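Phosphoribosylaminoimidazole-succinocarboxamide synthase (Pyrococcus horikoshii, PDB 4O7R) catalyses the ATP-dependent joining of L-aspartate to a carboxylated aminoimidazole ribonucleotide, a step of de novo purine biosynthesis. Local coordinates at residues A31-G36 against V212-K217; V172-E177 against D195-W200; V91-V96 against E118-N123. All blocks are in the same frame, centred on the assembly; numbering follows the deposited sequence.

Interaction 1 of 3, residues A31-G36 against V212-K217. With U5P (uridine-5'-monophosphate), chain B; PO4 (phosphate ion), chain D.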
loop_
_atom_site.group_PDB
_atom_site.type_symbol
_atom_site.label_atom_id
_atom_site.label_comp_id
_atom_site.label_asym_id
_atom_site.label_seq_id
_atom_site.Cartn_x
_atom_site.Cartn_y
_atom_site.Cartn_z
ATOM N N ALA A 31 -26.348 2.399 -8.853
ATOM C CA ALA A 31 -24.931 2.184 -9.108
ATOM C C ALA A 31 -24.177 3.477 -8.874
ATOM O O ALA A 31 -24.705 4.567 -9.132
ATOM C CB ALA A 31 -24.704 1.671 -10.529
ATOM N N THR A 32 -22.957 3.365 -8.353
ATOM C CA THR A 32 -22.105 4.533 -8.129
ATOM C C THR A 32 -20.715 4.245 -8.677
ATOM O O THR A 32 -20.369 3.098 -8.947
ATOM C CB THR A 32 -21.972 4.917 -6.631
ATOM O OG1 THR A 32 -21.304 3.869 -5.923
ATOM C CG2 THR A 32 -23.326 5.171 -5.971
ATOM N N ALA A 33 -19.926 5.298 -8.833
ATOM C CA ALA A 33 -18.550 5.190 -9.265
ATOM C C ALA A 33 -17.824 6.429 -8.789
ATOM O O ALA A 33 -18.456 7.398 -8.349
ATOM C CB ALA A 33 -18.472 5.074 -10.778
ATOM N N PHE A 34 -16.499 6.380 -8.871
ATOM C CA PHE A 34 -15.612 7.490 -8.497
ATOM C C PHE A 34 -15.874 8.022 -7.085
ATOM O O PHE A 34 -16.165 9.215 -6.879
ATOM C CB PHE A 34 -15.618 8.583 -9.584
ATOM C CG PHE A 34 -15.309 8.054 -10.964
ATOM C CD1 PHE A 34 -14.130 7.335 -11.207
ATOM C CD2 PHE A 34 -16.198 8.250 -12.021
ATOM C CE1 PHE A 34 -13.846 6.835 -12.471
ATOM C CE2 PHE A 34 -15.910 7.763 -13.289
ATOM C CZ PHE A 34 -14.731 7.057 -13.515
ATOM N N ASP A 35 -15.771 7.102 -6.122
ATOM C CA ASP A 35 -15.984 7.381 -4.701
ATOM C C ASP A 35 -17.383 7.990 -4.509
ATOM O O ASP A 35 -17.547 9.030 -3.868
ATOM C CB ASP A 35 -14.847 8.281 -4.157
ATOM C CG ASP A 35 -14.672 8.183 -2.642
ATOM O OD1 ASP A 35 -14.379 7.080 -2.112
ATOM O OD2 ASP A 35 -14.808 9.235 -1.975
ATOM N N GLY A 36 -18.388 7.337 -5.097
ATOM C CA GLY A 36 -19.782 7.761 -4.979
ATOM C C GLY A 36 -20.224 9.018 -5.724
ATOM O O GLY A 36 -21.396 9.374 -5.657
ATOM N N VAL A 212 -18.129 -0.286 -17.906
ATOM C CA VAL A 212 -19.087 0.215 -18.901
ATOM C C VAL A 212 -19.782 1.492 -18.389
ATOM O O VAL A 212 -19.874 2.495 -19.109
ATOM C CB VAL A 212 -20.093 -0.895 -19.274
ATOM C CG1 VAL A 212 -21.184 -0.390 -20.221
ATOM C CG2 VAL A 212 -19.349 -2.074 -19.890
ATOM N N PHE A 213 -20.232 1.452 -17.132
ATOM C CA PHE A 213 -20.816 2.615 -16.466
ATOM C C PHE A 213 -19.740 3.625 -16.083
ATOM O O PHE A 213 -19.833 4.785 -16.448
ATOM C CB PHE A 213 -21.641 2.161 -15.251
ATOM C CG PHE A 213 -22.048 3.273 -14.304
ATOM C CD1 PHE A 213 -22.921 4.287 -14.705
ATOM C CD2 PHE A 213 -21.609 3.266 -12.985
ATOM C CE1 PHE A 213 -23.309 5.292 -13.816
ATOM C CE2 PHE A 213 -21.990 4.266 -12.098
ATOM C CZ PHE A 213 -22.845 5.277 -12.513
ATOM N N ARG A 214 -18.724 3.181 -15.346
ATOM C CA ARG A 214 -17.614 4.047 -14.944
ATOM C C ARG A 214 -17.156 4.945 -16.111
ATOM O O ARG A 214 -17.134 6.176 -15.982
ATOM C CB ARG A 214 -16.420 3.222 -14.428
ATOM C CG ARG A 214 -16.432 2.859 -12.957
ATOM C CD ARG A 214 -15.174 2.066 -12.614
ATOM N NE ARG A 214 -15.263 1.398 -11.313
ATOM C CZ ARG A 214 -15.364 0.079 -11.108
ATOM N NH1 ARG A 214 -15.442 -0.356 -9.859
ATOM N NH2 ARG A 214 -15.384 -0.814 -12.117
ATOM N N PHE A 215 -16.809 4.327 -17.244
ATOM C CA PHE A 215 -16.206 5.071 -18.352
ATOM C C PHE A 215 -17.106 5.227 -19.591
ATOM O O PHE A 215 -16.600 5.439 -20.693
ATOM C CB PHE A 215 -14.853 4.440 -18.735
ATOM C CG PHE A 215 -13.893 4.293 -17.576
ATOM C CD1 PHE A 215 -13.407 5.410 -16.899
ATOM C CD2 PHE A 215 -13.473 3.027 -17.159
ATOM C CE1 PHE A 215 -12.524 5.275 -15.834
ATOM C CE2 PHE A 215 -12.594 2.885 -16.097
ATOM C CZ PHE A 215 -12.113 4.014 -15.438
ATOM N N ASP A 216 -18.428 5.107 -19.407
ATOM C CA ASP A 216 -19.417 5.289 -20.480
ATOM C C ASP A 216 -19.036 4.524 -21.737
ATOM O O ASP A 216 -18.745 5.125 -22.769
ATOM C CB ASP A 216 -19.603 6.780 -20.812
ATOM C CG ASP A 216 -19.817 7.629 -19.571
ATOM O OD1 ASP A 216 -20.799 7.399 -18.847
ATOM O OD2 ASP A 216 -18.997 8.525 -19.316
ATOM N N LYS A 217 -19.036 3.201 -21.653
ATOM C CA LYS A 217 -18.556 2.388 -22.759
ATOM C C LYS A 217 -19.692 1.784 -23.550
ATOM O O LYS A 217 -19.465 1.127 -24.559
ATOM C CB LYS A 217 -17.620 1.281 -22.257
ATOM C CG LYS A 217 -16.358 1.792 -21.581
ATOM C CD LYS A 217 -15.493 0.624 -21.156
ATOM C CE LYS A 217 -14.032 0.892 -21.440
ATOM N NZ LYS A 217 -13.240 -0.044 -20.603
HETATM N N1 U5P B . -13.672 -2.487 -6.595
HETATM C C2 U5P B . -14.903 -2.607 -5.872
HETATM N N3 U5P B . -15.258 -1.673 -4.966
HETATM C C4 U5P B . -14.450 -0.608 -4.746
HETATM C C5 U5P B . -13.236 -0.466 -5.434
HETATM C C6 U5P B . -12.860 -1.429 -6.366
HETATM O O2 U5P B . -15.659 -3.575 -6.071
HETATM O O4 U5P B . -14.775 0.261 -3.906
HETATM C "C1'" U5P B . -13.289 -3.512 -7.579
HETATM C "C2'" U5P B . -13.301 -2.963 -8.996
HETATM O "O2'" U5P B . -14.580 -3.102 -9.618
HETATM C "C3'" U5P B . -12.239 -3.820 -9.659
HETATM C "C4'" U5P B . -11.209 -4.104 -8.561
HETATM O "O3'" U5P B . -12.816 -5.066 -10.026
HETATM O "O4'" U5P B . -11.949 -3.986 -7.339
HETATM C "C5'" U5P B . -9.997 -3.158 -8.577
HETATM O "O5'" U5P B . -10.436 -1.802 -8.476
HETATM P P U5P B . -9.496 -0.522 -8.734
HETATM O O1P U5P B . -8.758 -0.772 -10.006
HETATM O O2P U5P B . -10.489 0.625 -8.815
HETATM O O3P U5P B . -8.615 -0.469 -7.502
HETATM P P PO4 D . -15.784 2.815 -7.862
HETATM O O1 PO4 D . -17.243 2.617 -7.467
HETATM O O2 PO4 D . -15.099 1.470 -7.646
HETATM O O3 PO4 D . -15.631 3.296 -9.291
HETATM O O4 PO4 D . -15.113 3.884 -7.016
#
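A31, T32 and A33 meet the ring of F213 at its outer end, and this is the tight half of the contact. The F213 ring presents its edge to the backbone, with F213 CE2 3.7 Å from T32 C. CB of A33 approaches that same CE2 obliquely at 3.8 Å, the A31 methyl packs on it from farther off, and O of A31 also lies oblique to the ring. CG of F213 stands trans to the backbone N (chi1 167°), which carries the ring outward from the helix to meet the strand. A33 serves a second neighbour too, its CB packing at 3.7 Å on CG of R214. The other half is looser and faces solvent. There the edge of F34 lies near the backbone of R214, with CE2 3.4 Å from its O, while the exposed rings of F34 and F215 meet only obliquely, their centroids 5.8 Å apart and their planes at 57°. Beyond the apolar patch, the extended side chain of R214 reaches a phosphate ion, probably from the crystallisation liquor. NE donates to its O3 over 2.8 Å and NH1 to its O2, both in nearly straight bonds, and NH1 also binds O2' of uridine-5'-monophosphate at 2.9 Å. The backbone N of F34 shares O3 with R214, K210 adds another donor to the phosphate, and D211 holds NH2 of R214, so the guanidinium is fixed from several directions. Past R214 the helix closes in a Schellman motif, with D216 at positive phi as the C-prime residue. A strand end and a helix C-terminus thus form one wall of an anion- and ribose-binding pocket, consistent with the nucleotide site of a SAICAR synthetase.

Interaction 2 of 3, residues V172-E177 against D195-W200. With U5P (uridine-5'-monophosphate), chain B.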
loop_
_atom_site.group_PDB
_atom_site.type_symbol
_atom_site.label_atom_id
_atom_site.label_comp_id
_atom_site.label_asym_id
_atom_site.label_seq_id
_atom_site.Cartn_x
_atom_site.Cartn_y
_atom_site.Cartn_z
ATOM N N VAL A 172 -10.247 -10.196 -14.841
ATOM C CA VAL A 172 -9.180 -9.202 -14.787
ATOM C C VAL A 172 -8.743 -8.913 -13.334
ATOM O O VAL A 172 -7.567 -9.090 -12.976
ATOM C CB VAL A 172 -9.670 -7.962 -15.559
ATOM C CG1 VAL A 172 -8.814 -6.721 -15.324
ATOM C CG2 VAL A 172 -9.835 -8.319 -17.042
ATOM N N ASP A 173 -9.702 -8.507 -12.508
ATOM C CA ASP A 173 -9.503 -8.289 -11.076
ATOM C C ASP A 173 -10.869 -8.384 -10.400
ATOM O O ASP A 173 -11.888 -8.552 -11.076
ATOM C CB ASP A 173 -8.840 -6.905 -10.808
ATOM C CG ASP A 173 -9.610 -5.760 -11.431
ATOM O OD1 ASP A 173 -10.848 -5.832 -11.427
ATOM O OD2 ASP A 173 -9.006 -4.786 -11.940
ATOM N N PHE A 174 -10.901 -8.255 -9.079
ATOM C CA PHE A 174 -12.172 -8.253 -8.350
ATOM C C PHE A 174 -11.924 -7.921 -6.892
ATOM O O PHE A 174 -10.816 -8.129 -6.395
ATOM C CB PHE A 174 -12.888 -9.612 -8.486
ATOM C CG PHE A 174 -12.155 -10.768 -7.845
ATOM C CD1 PHE A 174 -12.426 -11.137 -6.533
ATOM C CD2 PHE A 174 -11.225 -11.498 -8.563
ATOM C CE1 PHE A 174 -11.754 -12.198 -5.941
ATOM C CE2 PHE A 174 -10.560 -12.579 -7.979
ATOM C CZ PHE A 174 -10.827 -12.929 -6.662
ATOM N N LYS A 175 -12.951 -7.416 -6.217
ATOM C CA LYS A 175 -12.868 -7.035 -4.800
ATOM C C LYS A 175 -13.680 -8.033 -3.937
ATOM O O LYS A 175 -14.801 -8.423 -4.318
ATOM C CB LYS A 175 -13.364 -5.604 -4.613
ATOM C CG LYS A 175 -13.307 -5.037 -3.188
ATOM C CD LYS A 175 -14.571 -5.293 -2.360
ATOM C CE LYS A 175 -15.797 -4.580 -2.952
ATOM N NZ LYS A 175 -17.103 -4.877 -2.273
ATOM N N LEU A 176 -13.092 -8.447 -2.808
ATOM C CA LEU A 176 -13.755 -9.270 -1.794
ATOM C C LEU A 176 -13.807 -8.596 -0.420
ATOM O O LEU A 176 -12.954 -7.787 -0.079
ATOM C CB LEU A 176 -13.032 -10.615 -1.600
ATOM C CG LEU A 176 -12.902 -11.594 -2.761
ATOM C CD1 LEU A 176 -12.096 -12.815 -2.318
ATOM C CD2 LEU A 176 -14.272 -11.972 -3.317
ATOM N N GLU A 177 -14.804 -8.962 0.375
ATOM C CA GLU A 177 -14.889 -8.528 1.763
ATOM C C GLU A 177 -15.145 -9.768 2.598
ATOM O O GLU A 177 -15.661 -10.783 2.083
ATOM C CB GLU A 177 -16.030 -7.522 1.952
ATOM C CG GLU A 177 -15.846 -6.278 1.101
ATOM C CD GLU A 177 -16.787 -5.133 1.440
ATOM O OE1 GLU A 177 -17.400 -5.115 2.529
ATOM O OE2 GLU A 177 -16.892 -4.224 0.599
ATOM N N ASP A 195 -20.478 -5.626 -10.697
ATOM C CA ASP A 195 -20.150 -4.392 -9.984
ATOM C C ASP A 195 -18.759 -4.462 -9.321
ATOM O O ASP A 195 -18.041 -3.463 -9.285
ATOM C CB ASP A 195 -21.159 -4.154 -8.858
ATOM C CG ASP A 195 -22.305 -3.198 -9.243
ATOM O OD1 ASP A 195 -22.816 -2.535 -8.336
ATOM O OD2 ASP A 195 -22.721 -3.135 -10.410
ATOM N N THR A 196 -18.391 -5.642 -8.807
ATOM C CA THR A 196 -17.198 -5.795 -7.944
ATOM C C THR A 196 -16.062 -6.654 -8.568
ATOM O O THR A 196 -15.063 -7.003 -7.907
ATOM C CB THR A 196 -17.581 -6.289 -6.518
ATOM O OG1 THR A 196 -18.230 -7.565 -6.596
ATOM C CG2 THR A 196 -18.538 -5.277 -5.855
ATOM N N CYS A 197 -16.231 -6.957 -9.857
ATOM C CA CYS A 197 -15.218 -7.633 -10.659
ATOM C C CYS A 197 -15.047 -6.873 -11.953
ATOM O O CYS A 197 -15.968 -6.195 -12.400
ATOM C CB CYS A 197 -15.664 -9.048 -11.030
ATOM S SG CYS A 197 -16.199 -10.109 -9.678
ATOM N N ARG A 198 -13.870 -7.007 -12.550
ATOM C CA ARG A 198 -13.716 -6.740 -13.971
ATOM C C ARG A 198 -13.786 -8.048 -14.746
ATOM O O ARG A 198 -13.142 -9.049 -14.371
ATOM C CB ARG A 198 -12.411 -5.984 -14.281
ATOM C CG ARG A 198 -12.390 -4.558 -13.756
ATOM C CD ARG A 198 -11.252 -3.745 -14.354
ATOM N NE ARG A 198 -11.475 -2.334 -14.057
ATOM C CZ ARG A 198 -11.040 -1.707 -12.967
ATOM N NH1 ARG A 198 -10.270 -2.342 -12.082
ATOM N NH2 ARG A 198 -11.340 -0.425 -12.784
ATOM N N PHE A 199 -14.591 -8.032 -15.809
ATOM C CA PHE A 199 -14.775 -9.156 -16.714
ATOM C C PHE A 199 -14.522 -8.703 -18.144
ATOM O O PHE A 199 -15.190 -7.785 -18.624
ATOM C CB PHE A 199 -16.220 -9.648 -16.641
ATOM C CG PHE A 199 -16.609 -10.245 -15.321
ATOM C CD1 PHE A 199 -15.745 -11.107 -14.637
ATOM C CD2 PHE A 199 -17.869 -9.988 -14.784
ATOM C CE1 PHE A 199 -16.132 -11.680 -13.432
ATOM C CE2 PHE A 199 -18.255 -10.557 -13.582
ATOM C CZ PHE A 199 -17.389 -11.402 -12.898
ATOM N N TRP A 200 -13.567 -9.320 -18.832
ATOM C CA TRP A 200 -13.388 -9.034 -20.261
ATOM C C TRP A 200 -13.790 -10.201 -21.117
ATOM O O TRP A 200 -13.603 -11.348 -20.727
ATOM C CB TRP A 200 -11.960 -8.633 -20.596
ATOM C CG TRP A 200 -11.505 -7.340 -19.992
ATOM C CD1 TRP A 200 -12.267 -6.406 -19.273
ATOM C CD2 TRP A 200 -10.159 -6.762 -20.068
ATOM N NE1 TRP A 200 -11.491 -5.352 -18.885
ATOM C CE2 TRP A 200 -10.216 -5.497 -19.340
ATOM C CE3 TRP A 200 -8.958 -7.157 -20.638
ATOM C CZ2 TRP A 200 -9.103 -4.677 -19.202
ATOM C CZ3 TRP A 200 -7.840 -6.330 -20.482
ATOM C CH2 TRP A 200 -7.915 -5.117 -19.779
HETATM N N1 U5P B . -13.672 -2.487 -6.595
HETATM C C2 U5P B . -14.903 -2.607 -5.872
HETATM N N3 U5P B . -15.258 -1.673 -4.966
HETATM C C4 U5P B . -14.450 -0.608 -4.746
HETATM C C5 U5P B . -13.236 -0.466 -5.434
HETATM C C6 U5P B . -12.860 -1.429 -6.366
HETATM O O2 U5P B . -15.659 -3.575 -6.071
HETATM O O4 U5P B . -14.775 0.261 -3.906
HETATM C "C1'" U5P B . -13.289 -3.512 -7.579
HETATM C "C2'" U5P B . -13.301 -2.963 -8.996
HETATM O "O2'" U5P B . -14.580 -3.102 -9.618
HETATM C "C3'" U5P B . -12.239 -3.820 -9.659
HETATM C "C4'" U5P B . -11.209 -4.104 -8.561
HETATM O "O3'" U5P B . -12.816 -5.066 -10.026
HETATM O "O4'" U5P B . -11.949 -3.986 -7.339
HETATM C "C5'" U5P B . -9.997 -3.158 -8.577
HETATM O "O5'" U5P B . -10.436 -1.802 -8.476
HETATM P P U5P B . -9.496 -0.522 -8.734
HETATM O O1P U5P B . -8.758 -0.772 -10.006
HETATM O O2P U5P B . -10.489 0.625 -8.815
HETATM O O3P U5P B . -8.615 -0.469 -7.502
HETATM O O HOH W 1 -16.183 -9.610 -6.414
#
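The indole of W200 carries V172 on one face: CG2 sits 3.5 Å from the centroid of the five-membered ring, 13° off its normal, in a CH-pi contact. The guanidinium of R198 has C2' of the nucleotide over one face and OD2 of D173 at its edge. SG of C197 packs on CB of F174 at 3.6 Å, oblique to the ring, which takes CG of L176 at its edge. D173 and R198 form a salt bridge in which NH1 donates to OD2 on its syn side at 2.8 Å, although the two planes are turned 71° apart. Since CG of D173 sits between its backbone N and carbonyl carbon (chi1 55°), the carboxylate leans over R198, and its OD1 accepts from O3' of the nucleotide at 2.5 Å. NH1 of R198 also donates to phosphate O1P at 3.0 Å, and D211 holds NE. Backbone bonds, such as R198 N to D173 O at 2.9 Å, join the two antiparallel strands. A leucine in place of R198 would probably cost D173 its salt bridge, O1P a donor and D211 its partner. The pairing therefore implies a carboxylate set to accept from the ribose while its arginine meets the phosphate.

Interaction 3 of 3, residues V91-V96 against E118-N123. With U5P (uridine-5'-monophosphate), chain B.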
loop_
_atom_site.group_PDB
_atom_site.type_symbol
_atom_site.label_atom_id
_atom_site.label_comp_id
_atom_site.label_asym_id
_atom_site.label_seq_id
_atom_site.Cartn_x
_atom_site.Cartn_y
_atom_site.Cartn_z
ATOM N N VAL A 91 -8.459 -6.849 -2.768
ATOM C CA VAL A 91 -8.501 -6.849 -4.229
ATOM C C VAL A 91 -7.510 -7.853 -4.828
ATOM O O VAL A 91 -6.334 -7.894 -4.466
ATOM C CB VAL A 91 -8.284 -5.426 -4.805
ATOM C CG1 VAL A 91 -8.247 -5.473 -6.324
ATOM C CG2 VAL A 91 -9.395 -4.494 -4.337
ATOM N N VAL A 92 -7.998 -8.687 -5.732
ATOM C CA VAL A 92 -7.127 -9.656 -6.383
ATOM C C VAL A 92 -7.027 -9.235 -7.851
ATOM O O VAL A 92 -8.052 -8.937 -8.482
ATOM C CB VAL A 92 -7.625 -11.107 -6.185
ATOM C CG1 VAL A 92 -6.629 -12.137 -6.744
ATOM C CG2 VAL A 92 -7.852 -11.374 -4.715
ATOM N N ARG A 93 -5.794 -9.153 -8.367
ATOM C CA ARG A 93 -5.558 -8.668 -9.746
ATOM C C ARG A 93 -4.743 -9.660 -10.586
ATOM O O ARG A 93 -3.645 -10.045 -10.186
ATOM C CB ARG A 93 -4.898 -7.269 -9.718
ATOM C CG ARG A 93 -5.390 -6.415 -8.541
ATOM C CD ARG A 93 -4.859 -4.984 -8.569
ATOM N NE ARG A 93 -5.569 -4.196 -9.565
ATOM C CZ ARG A 93 -6.232 -3.071 -9.333
ATOM N NH1 ARG A 93 -6.278 -2.522 -8.114
ATOM N NH2 ARG A 93 -6.863 -2.492 -10.343
ATOM N N ASN A 94 -5.303 -10.101 -11.715
ATOM C CA ASN A 94 -4.609 -10.984 -12.689
ATOM C C ASN A 94 -4.086 -10.188 -13.906
ATOM O O ASN A 94 -2.973 -10.448 -14.411
ATOM C CB ASN A 94 -5.553 -12.091 -13.185
ATOM C CG ASN A 94 -6.156 -12.900 -12.043
ATOM O OD1 ASN A 94 -5.423 -13.509 -11.270
ATOM N ND2 ASN A 94 -7.485 -12.883 -11.907
ATOM N N VAL A 95 -4.897 -9.232 -14.363
ATOM C CA VAL A 95 -4.587 -8.385 -15.513
ATOM C C VAL A 95 -4.559 -6.910 -15.063
ATOM O O VAL A 95 -5.379 -6.495 -14.236
ATOM C CB VAL A 95 -5.620 -8.587 -16.651
ATOM C CG1 VAL A 95 -5.352 -7.629 -17.812
ATOM C CG2 VAL A 95 -5.592 -10.024 -17.158
ATOM N N VAL A 96 -3.606 -6.127 -15.573
ATOM C CA VAL A 96 -3.491 -4.712 -15.177
ATOM C C VAL A 96 -4.697 -3.925 -15.707
ATOM O O VAL A 96 -5.043 -4.015 -16.894
ATOM C CB VAL A 96 -2.152 -4.074 -15.636
ATOM C CG1 VAL A 96 -2.134 -2.570 -15.383
ATOM C CG2 VAL A 96 -0.987 -4.717 -14.910
ATOM N N GLU A 118 -4.234 -6.851 -3.086
ATOM C CA GLU A 118 -4.183 -5.550 -2.411
ATOM C C GLU A 118 -5.200 -5.436 -1.284
ATOM O O GLU A 118 -6.324 -5.924 -1.392
ATOM C CB GLU A 118 -4.369 -4.392 -3.399
ATOM C CG GLU A 118 -3.455 -4.508 -4.606
ATOM C CD GLU A 118 -3.632 -3.406 -5.627
ATOM O OE1 GLU A 118 -4.765 -2.891 -5.795
ATOM O OE2 GLU A 118 -2.616 -3.065 -6.270
ATOM N N LEU A 119 -4.782 -4.787 -0.205
ATOM C CA LEU A 119 -5.613 -4.537 0.946
ATOM C C LEU A 119 -5.940 -3.062 0.970
ATOM O O LEU A 119 -5.038 -2.218 0.840
ATOM C CB LEU A 119 -4.863 -4.890 2.239
ATOM C CG LEU A 119 -4.445 -6.348 2.420
ATOM C CD1 LEU A 119 -3.712 -6.458 3.751
ATOM C CD2 LEU A 119 -5.666 -7.261 2.362
ATOM N N TYR A 120 -7.228 -2.765 1.141
ATOM C CA TYR A 120 -7.723 -1.391 1.244
ATOM C C TYR A 120 -8.493 -1.276 2.548
ATOM O O TYR A 120 -9.243 -2.187 2.909
ATOM C CB TYR A 120 -8.637 -1.046 0.052
ATOM C CG TYR A 120 -7.895 -0.929 -1.249
ATOM C CD1 TYR A 120 -7.336 0.300 -1.661
ATOM C CD2 TYR A 120 -7.718 -2.047 -2.075
ATOM C CE1 TYR A 120 -6.635 0.398 -2.860
ATOM C CE2 TYR A 120 -7.025 -1.949 -3.272
ATOM C CZ TYR A 120 -6.477 -0.736 -3.652
ATOM O OH TYR A 120 -5.782 -0.675 -4.854
ATOM N N TYR A 121 -8.301 -0.168 3.259
ATOM C CA TYR A 121 -9.051 0.093 4.487
ATOM C C TYR A 121 -10.392 0.754 4.110
ATOM O O TYR A 121 -10.400 1.772 3.422
ATOM C CB TYR A 121 -8.186 0.934 5.455
ATOM C CG TYR A 121 -8.870 1.555 6.675
ATOM C CD1 TYR A 121 -9.772 0.826 7.481
ATOM C CD2 TYR A 121 -8.581 2.862 7.039
ATOM C CE1 TYR A 121 -10.373 1.410 8.590
ATOM C CE2 TYR A 121 -9.174 3.459 8.139
ATOM C CZ TYR A 121 -10.069 2.741 8.907
ATOM O OH TYR A 121 -10.632 3.377 9.996
ATOM N N LYS A 122 -11.512 0.143 4.519
ATOM C CA LYS A 122 -12.845 0.697 4.263
ATOM C C LYS A 122 -13.066 1.880 5.161
ATOM O O LYS A 122 -13.373 1.731 6.341
ATOM C CB LYS A 122 -13.948 -0.295 4.565
ATOM C CG LYS A 122 -14.287 -1.266 3.464
ATOM C CD LYS A 122 -15.441 -2.143 3.922
ATOM C CE LYS A 122 -16.778 -1.466 3.675
ATOM N NZ LYS A 122 -17.057 -1.464 2.217
ATOM N N ASN A 123 -12.925 3.062 4.592
ATOM C CA ASN A 123 -13.094 4.270 5.334
ATOM C C ASN A 123 -13.460 5.350 4.327
ATOM O O ASN A 123 -12.674 5.674 3.432
ATOM C CB ASN A 123 -11.813 4.588 6.092
ATOM C CG ASN A 123 -11.973 5.760 7.017
ATOM O OD1 ASN A 123 -12.221 6.875 6.568
ATOM N ND2 ASN A 123 -11.853 5.519 8.320
HETATM N N1 U5P B . -13.672 -2.487 -6.595
HETATM C C2 U5P B . -14.903 -2.607 -5.872
HETATM N N3 U5P B . -15.258 -1.673 -4.966
HETATM C C4 U5P B . -14.450 -0.608 -4.746
HETATM C C5 U5P B . -13.236 -0.466 -5.434
HETATM C C6 U5P B . -12.860 -1.429 -6.366
HETATM O O2 U5P B . -15.659 -3.575 -6.071
HETATM O O4 U5P B . -14.775 0.261 -3.906
HETATM C "C1'" U5P B . -13.289 -3.512 -7.579
HETATM C "C2'" U5P B . -13.301 -2.963 -8.996
HETATM O "O2'" U5P B . -14.580 -3.102 -9.618
HETATM C "C3'" U5P B . -12.239 -3.820 -9.659
HETATM C "C4'" U5P B . -11.209 -4.104 -8.561
HETATM O "O3'" U5P B . -12.816 -5.066 -10.026
HETATM O "O4'" U5P B . -11.949 -3.986 -7.339
HETATM C "C5'" U5P B . -9.997 -3.158 -8.577
HETATM O "O5'" U5P B . -10.436 -1.802 -8.476
HETATM P P U5P B . -9.496 -0.522 -8.734
HETATM O O1P U5P B . -8.758 -0.772 -10.006
HETATM O O2P U5P B . -10.489 0.625 -8.815
HETATM O O3P U5P B . -8.615 -0.469 -7.502
#
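R93 and E118 come together edge to carboxylate: the guanidinium meets OE1 of E118 near its own plane, NH1 to OE1 2.8 Å, while the two planes stand 67° apart. The bend at chi3 of R93 (76°) turns the guanidinium so that NH1 faces OE1; CD packs on the carboxylate as well. From the opposite face of that carboxylate comes the phenol of Y120, whose OH donates to the same OE1 at 2.6 Å. One oxygen is thereby clamped between a charged N-H and a hydroxyl, each meeting it out of the carboxylate plane, which fixes the rotation of the group and probably favours its ionised form. These side chains share one face of the main antiparallel sheet of the SAICAR synthetase fold, in which strand 84-93 lies between strands 111-121 and 169-180. V91 and E118 form a hydrogen-bonded antiparallel pair, with V91 N to E118 O and E118 N to V91 O both 2.7 Å and almost straight. The branches of V91 part company on that face. CG1, trans to the backbone N (chi1 176°), touches C5' of uridine-5'-monophosphate at 3.7 Å, whereas CG2 approaches the Y120 ring obliquely, 3.6 Å from CE2. Y120 is thus braced by V91 beside its ring and held by E118 at its hydroxyl. Over one face of the R93 guanidinium lies C5' of the nucleotide, and its phosphate lies off the edge formed by NH1 and NH2. NH2 donates to O1P at 2.6 Å and NH1 to O3P at 3.2 Å, so that NH1 divides its hydrogens between E118 and the phosphate. H135 of the second subunit packs against E118, placing this edge of the pocket beside the dimer partner.

Overall arrangement
All three contacts touch uridine-5'-monophosphate but differ in place and chemistry. Interactions 2 and 3 are buried and belong to one antiparallel sheet, in which strands 169-180 and 84-93 are neighbours, and their centres lie about 9 Å apart. Both combine strand pairing with an acid–arginine salt bridge; in interaction 2 both partners bind the nucleotide, in interaction 3 the arginine alone. Interaction 1, only partly buried, joins a different two-stranded sheet to a short helix through apolar packing, with its polar work directed at the ligands. It lies about 14 Å, centre to centre, from interaction 2 and about 17 Å from interaction 3. R214 and R198 come close where the first two contacts touch.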